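Local coordinates for protein fructose-bisphosphate aldolase class I (Thermoproteus tenax, PDB 1W8S) that belongs to the DeoC/LacD family of class I aldolases, folds as a TIM barrel and binds 1,6-di-O-phosphono-beta-D-fructofuranose in a pocket of that barrel, at residues D174-K179 / K192-V197; V199-G204 / L226-G231. The protein carries 2 engineered substitutions. All blocks are in the same frame, centred on the assembly; numbering follows the deposited sequence.

Contact 1: D174-K179 / K192-V197. With FBP (1,6-di-O-phosphono-beta-D-fructofuranose), chain O.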
loop_
_atom_site.group_PDB
_atom_site.type_symbol
_atom_site.label_atom_id
_atom_site.label_comp_id
_atom_site.label_asym_id
_atom_site.label_seq_id
_atom_site.Cartn_x
_atom_site.Cartn_y
_atom_site.Cartn_z
ATOM N N ASP E 174 -7.120 9.879 -24.439
ATOM C CA ASP E 174 -7.170 9.979 -25.890
ATOM C C ASP E 174 -8.608 10.297 -26.354
ATOM O O ASP E 174 -8.796 10.834 -27.414
ATOM C CB ASP E 174 -6.674 8.687 -26.534
ATOM C CG ASP E 174 -5.268 8.336 -26.109
ATOM O OD1 ASP E 174 -4.408 9.267 -26.093
ATOM O OD2 ASP E 174 -4.942 7.175 -25.731
ATOM N N ALA E 175 -9.587 9.886 -25.558
ATOM C CA ALA E 175 -10.980 10.308 -25.657
ATOM C C ALA E 175 -11.518 10.332 -24.239
ATOM O O ALA E 175 -10.922 9.732 -23.315
ATOM C CB ALA E 175 -11.778 9.309 -26.505
ATOM N N MET E 176 -12.681 10.936 -24.043
ATOM C CA MET E 176 -13.242 10.978 -22.696
ATOM C C MET E 176 -14.757 10.851 -22.701
ATOM O O MET E 176 -15.421 11.149 -23.706
ATOM C CB MET E 176 -12.824 12.267 -21.969
ATOM C CG MET E 176 -13.486 13.549 -22.500
ATOM S SD MET E 176 -12.918 15.051 -21.627
ATOM C CE MET E 176 -11.329 15.235 -22.401
ATOM N N LYS E 177 -15.283 10.449 -21.553
ATOM C CA LYS E 177 -16.700 10.353 -21.298
ATOM C C LYS E 177 -17.003 11.192 -20.083
ATOM O O LYS E 177 -16.339 11.060 -19.062
ATOM C CB LYS E 177 -17.085 8.904 -21.043
ATOM C CG LYS E 177 -18.499 8.702 -20.554
ATOM C CD LYS E 177 -18.978 7.221 -20.718
ATOM C CE LYS E 177 -18.210 6.232 -19.841
ATOM N NZ LYS E 177 -18.948 4.960 -19.558
ATOM N N ILE E 178 -17.956 12.105 -20.200
ATOM C CA ILE E 178 -18.346 12.988 -19.101
ATOM C C ILE E 178 -19.866 13.161 -19.098
ATOM O O ILE E 178 -20.522 12.857 -20.091
ATOM C CB ILE E 178 -17.660 14.376 -19.200
ATOM C CG1 ILE E 178 -18.124 15.129 -20.451
ATOM C CG2 ILE E 178 -16.136 14.238 -19.151
ATOM C CD1 ILE E 178 -17.534 16.489 -20.584
ATOM N N LYS E 179 -20.401 13.663 -17.990
ATOM C CA LYS E 179 -21.839 13.899 -17.836
ATOM C C LYS E 179 -22.265 15.184 -18.536
ATOM O O LYS E 179 -21.519 16.150 -18.618
ATOM C CB LYS E 179 -22.206 13.971 -16.329
ATOM C CG LYS E 179 -21.991 12.601 -15.618
ATOM C CD LYS E 179 -22.641 12.497 -14.228
ATOM C CE LYS E 179 -22.717 11.020 -13.809
ATOM N NZ LYS E 179 -23.338 10.764 -12.460
ATOM N N LYS E 192 -14.816 22.715 -25.051
ATOM C CA LYS E 192 -13.715 23.598 -25.409
ATOM C C LYS E 192 -12.467 23.296 -24.595
ATOM O O LYS E 192 -11.368 23.186 -25.149
ATOM C CB LYS E 192 -14.082 25.073 -25.264
ATOM C CG LYS E 192 -12.916 26.024 -25.637
ATOM C CD LYS E 192 -13.298 27.495 -25.500
ATOM C CE LYS E 192 -12.097 28.432 -25.795
ATOM N NZ LYS E 192 -12.595 29.741 -26.302
ATOM N N VAL E 193 -12.620 23.112 -23.288
ATOM C CA VAL E 193 -11.458 22.954 -22.430
ATOM C C VAL E 193 -10.811 21.571 -22.592
ATOM O O VAL E 193 -9.666 21.377 -22.188
ATOM C CB VAL E 193 -11.782 23.221 -20.923
ATOM C CG1 VAL E 193 -12.307 24.615 -20.728
ATOM C CG2 VAL E 193 -12.746 22.181 -20.385
ATOM N N ALA E 194 -11.564 20.620 -23.155
ATOM C CA ALA E 194 -11.064 19.300 -23.495
ATOM C C ALA E 194 -10.129 19.369 -24.720
ATOM O O ALA E 194 -9.422 18.413 -25.019
ATOM C CB ALA E 194 -12.224 18.393 -23.787
ATOM N N GLY E 195 -10.159 20.489 -25.452
ATOM C CA GLY E 195 -9.241 20.733 -26.557
ATOM C C GLY E 195 -9.338 19.691 -27.653
ATOM O O GLY E 195 -10.435 19.377 -28.138
ATOM N N LYS E 196 -8.186 19.128 -28.043
ATOM C CA LYS E 196 -8.117 18.109 -29.094
ATOM C C LYS E 196 -8.669 16.722 -28.689
ATOM O O LYS E 196 -8.741 15.814 -29.530
ATOM C CB LYS E 196 -6.635 17.860 -29.467
ATOM C CG LYS E 196 -5.901 19.042 -30.065
ATOM C CD LYS E 196 -4.387 18.663 -30.180
ATOM C CE LYS E 196 -3.610 19.675 -30.971
ATOM N NZ LYS E 196 -2.281 19.151 -31.328
ATOM N N VAL E 197 -8.994 16.517 -27.416
ATOM C CA VAL E 197 -9.505 15.203 -26.979
ATOM C C VAL E 197 -11.043 15.192 -27.152
ATOM O O VAL E 197 -11.761 16.044 -26.582
ATOM C CB VAL E 197 -9.078 14.862 -25.539
ATOM C CG1 VAL E 197 -9.667 13.538 -25.091
ATOM C CG2 VAL E 197 -7.533 14.839 -25.427
HETATM P P1 FBP O . -25.695 5.111 -19.207
HETATM O O1P FBP O . -26.627 4.027 -18.831
HETATM O O2P FBP O . -26.009 5.819 -20.560
HETATM O O3P FBP O . -25.581 6.216 -18.151
HETATM O O1 FBP O . -24.264 4.429 -19.377
HETATM C C1 FBP O . -23.110 5.205 -19.616
HETATM C C2 FBP O . -22.206 5.152 -18.376
HETATM O O2 FBP O . -21.054 6.004 -18.570
HETATM C C3 FBP O . -21.730 3.740 -18.009
HETATM O O3 FBP O . -20.656 3.247 -18.793
HETATM C C4 FBP O . -21.365 3.937 -16.538
HETATM O O4 FBP O . -21.360 2.756 -15.754
HETATM C C5 FBP O . -22.483 4.860 -16.074
HETATM O O5 FBP O . -22.879 5.641 -17.215
HETATM C C6 FBP O . -22.005 5.745 -14.928
HETATM O O6 FBP O . -23.035 6.657 -14.592
HETATM P P2 FBP O . -23.610 6.748 -13.082
HETATM O O4P FBP O . -25.091 7.018 -13.204
HETATM O O5P FBP O . -23.261 5.468 -12.320
HETATM O O6P FBP O . -23.062 7.999 -12.373
#

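Contact 2: V199-G204 / L226-G231. With FBP (1,6-di-O-phosphono-beta-D-fructofuranose), chain O.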
loop_
_atom_site.group_PDB
_atom_site.type_symbol
_atom_site.label_atom_id
_atom_site.label_comp_id
_atom_site.label_asym_id
_atom_site.label_seq_id
_atom_site.Cartn_x
_atom_site.Cartn_y
_atom_site.Cartn_z
ATOM N N VAL E 199 -15.037 14.321 -26.869
ATOM C CA VAL E 199 -15.928 14.178 -25.730
ATOM C C VAL E 199 -17.147 13.369 -26.127
ATOM O O VAL E 199 -17.790 13.654 -27.135
ATOM C CB VAL E 199 -16.423 15.568 -25.225
ATOM C CG1 VAL E 199 -17.568 15.426 -24.204
ATOM C CG2 VAL E 199 -15.300 16.340 -24.585
ATOM N N LEU E 200 -17.437 12.374 -25.303
ATOM C CA LEU E 200 -18.614 11.535 -25.357
ATOM C C LEU E 200 -19.485 11.820 -24.158
ATOM O O LEU E 200 -19.012 11.858 -23.021
ATOM C CB LEU E 200 -18.204 10.068 -25.322
ATOM C CG LEU E 200 -17.452 9.516 -26.533
ATOM C CD1 LEU E 200 -16.967 8.098 -26.240
ATOM C CD2 LEU E 200 -18.332 9.549 -27.795
ATOM N N MET E 201 -20.759 12.031 -24.400
ATOM C CA MET E 201 -21.718 12.273 -23.333
ATOM C C MET E 201 -22.142 10.928 -22.776
ATOM O O MET E 201 -22.523 10.036 -23.522
ATOM C CB MET E 201 -22.950 13.000 -23.896
ATOM C CG MET E 201 -24.170 13.079 -22.951
ATOM S SD MET E 201 -25.668 12.319 -23.665
ATOM C CE MET E 201 -26.868 12.759 -22.436
ATOM N N SER E 202 -22.074 10.789 -21.456
ATOM C CA SER E 202 -22.628 9.638 -20.760
ATOM C C SER E 202 -24.144 9.754 -20.752
ATOM O O SER E 202 -24.679 10.777 -20.350
ATOM C CB SER E 202 -22.111 9.656 -19.314
ATOM O OG SER E 202 -22.291 8.386 -18.735
ATOM N N GLY E 203 -24.847 8.715 -21.189
ATOM C CA GLY E 203 -26.294 8.783 -21.343
ATOM C C GLY E 203 -27.099 9.164 -20.113
ATOM O O GLY E 203 -28.010 10.007 -20.214
ATOM N N GLY E 204 -26.785 8.546 -18.972
ATOM C CA GLY E 204 -27.497 8.753 -17.720
ATOM C C GLY E 204 -28.745 7.878 -17.561
ATOM O O GLY E 204 -29.071 7.078 -18.464
ATOM N N LEU E 226 -18.253 14.773 -29.624
ATOM C CA LEU E 226 -18.100 13.714 -30.599
ATOM C C LEU E 226 -19.338 12.833 -30.697
ATOM O O LEU E 226 -19.602 12.254 -31.735
ATOM C CB LEU E 226 -16.886 12.838 -30.270
ATOM C CG LEU E 226 -16.610 11.708 -31.251
ATOM C CD1 LEU E 226 -16.204 12.230 -32.626
ATOM C CD2 LEU E 226 -15.571 10.797 -30.706
ATOM N N GLY E 227 -20.077 12.716 -29.608
ATOM C CA GLY E 227 -21.219 11.819 -29.576
ATOM C C GLY E 227 -21.565 11.331 -28.177
ATOM O O GLY E 227 -21.399 12.062 -27.202
ATOM N N ILE E 228 -22.054 10.095 -28.086
ATOM C CA ILE E 228 -22.623 9.627 -26.846
ATOM C C ILE E 228 -22.139 8.219 -26.516
ATOM O O ILE E 228 -21.835 7.446 -27.415
ATOM C CB ILE E 228 -24.164 9.695 -26.905
ATOM C CG1 ILE E 228 -24.748 8.647 -27.862
ATOM C CG2 ILE E 228 -24.613 11.086 -27.370
ATOM C CD1 ILE E 228 -26.263 8.672 -27.953
ATOM N N ALA E 229 -22.052 7.937 -25.216
ATOM C CA ALA E 229 -21.819 6.604 -24.714
ATOM C C ALA E 229 -23.061 6.316 -23.888
ATOM O O ALA E 229 -23.245 6.907 -22.840
ATOM C CB ALA E 229 -20.549 6.548 -23.869
ATOM N N VAL E 230 -23.946 5.475 -24.420
ATOM C CA VAL E 230 -25.306 5.338 -23.912
ATOM C C VAL E 230 -25.577 3.867 -23.583
ATOM O O VAL E 230 -25.232 2.976 -24.350
ATOM C CB VAL E 230 -26.343 5.860 -24.972
ATOM C CG1 VAL E 230 -26.219 5.128 -26.310
ATOM C CG2 VAL E 230 -27.784 5.812 -24.463
ATOM N N GLY E 231 -26.206 3.631 -22.434
ATOM C CA GLY E 231 -26.601 2.312 -22.011
ATOM C C GLY E 231 -28.091 2.282 -21.749
ATOM O O GLY E 231 -28.857 1.858 -22.609
HETATM P P1 FBP O . -25.695 5.111 -19.207
HETATM O O1P FBP O . -26.627 4.027 -18.831
HETATM O O2P FBP O . -26.009 5.819 -20.560
HETATM O O3P FBP O . -25.581 6.216 -18.151
HETATM O O1 FBP O . -24.264 4.429 -19.377
HETATM C C1 FBP O . -23.110 5.205 -19.616
HETATM C C2 FBP O . -22.206 5.152 -18.376
HETATM O O2 FBP O . -21.054 6.004 -18.570
HETATM C C3 FBP O . -21.730 3.740 -18.009
HETATM O O3 FBP O . -20.656 3.247 -18.793
HETATM C C4 FBP O . -21.365 3.937 -16.538
HETATM O O4 FBP O . -21.360 2.756 -15.754
HETATM C C5 FBP O . -22.483 4.860 -16.074
HETATM O O5 FBP O . -22.879 5.641 -17.215
HETATM C C6 FBP O . -22.005 5.745 -14.928
HETATM O O6 FBP O . -23.035 6.657 -14.592
HETATM P P2 FBP O . -23.610 6.748 -13.082
HETATM O O4P FBP O . -25.091 7.018 -13.204
HETATM O O5P FBP O . -23.261 5.468 -12.320
HETATM O O6P FBP O . -23.062 7.999 -12.373
#

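Contact 1: D174-K179 / K192-V197
The methyl CE of M176, on strand 175-179, packs against both A194 and V197 in the turn that follows helix 184-193. The chain is bent at chi3 (77°), which sets CE 3.6 Å from A194 CB and also 3.6 Å from V197 CG1. The side chains of M176 and V197 cross at about a right angle, and it is the methyl CE that meets V197. V197 CG1, anti to its own backbone N (chi1 177°), also packs against the backbone where the strand begins, 3.5 Å from A175 CA and 3.6 Å from D174 C. The turn keeps A194 and V197 together: it is a type II' beta turn closed by V197 N on A194 O (3.1 Å), with G195 at positive phi. A165 and A168 of helix 158-171 also pack on M176. Farther along the strand, K177 and K179 take no part in this packing. K177 NZ lies 2.5 Å from both FBP O2 and FBP O3; the contact to O2 counts as a hydrogen bond, but its shortness leaves its details doubtful. K179 NZ hydrogen-bonds FBP O6P (2.8 Å) and forms a salt bridge with E155. The chemistry is therefore divided by residue: between the two segments the contacts are apolar, while the lysines serve the ligand.

Contact 2: V199-G204 / L226-G231
A229 N and M201 O form the short central bond of this parallel strand pair, at 2.7 Å and nearly straight (172°). The bond from M201 N to G227 O, 2.9 Å, is almost as straight, and G203 N continues the ladder to A229 O. On one face the side chains of M201 and I228 lie side by side, pointing the same way, with M201 SD 4.0 Å from I228 CG2; helix 210-222 covers M201 from outside. On the L200 face, CD2 rests over the peptide of G227, 3.8 Å from I228 N. The V199 end is less regular: V199 O takes L226 N at 2.8 Å but at a bent angle of 136°, and a weak second bond from G227 N. At the other end the strands hand over to the ligand at partly exposed G204. Its N donates to FBP O3P (2.7 Å), and G231 N, at the N-cap of helix 232-235, donates to FBP O2P (2.9 Å), where the helix end may add to the attraction for phosphate. G203 CA approaches to 3.1 Å of FBP O2P, a closeness that glycine permits. The strands are the parallel pair of a beta-alpha-beta unit built round helix 210-222, with the phosphate site at their C-terminal ends, as in many TIM barrels.

Contact 1 and contact 2 follow one another along the chain, with centres about 12 Å apart, and join through neighbouring strands 175-179 and 199-202 of the barrel sheet. M176 O to L200 N, at 2.8 Å, and I178 O to S202 N, at 2.9 Å, are probable hydrogen bonds between them. The outward side of this junction is apolar, with I178 CD1 3.8 Å from V199 CG1. On the inward side K177 CD packs 3.6 Å from A229 CB, and S202 of contact 2, whose OG hydrogen-bonds FBP O2 (2.7 Å), converges with K177 of contact 1 on the sugar. The two phosphates of the ligand lie at different contacts.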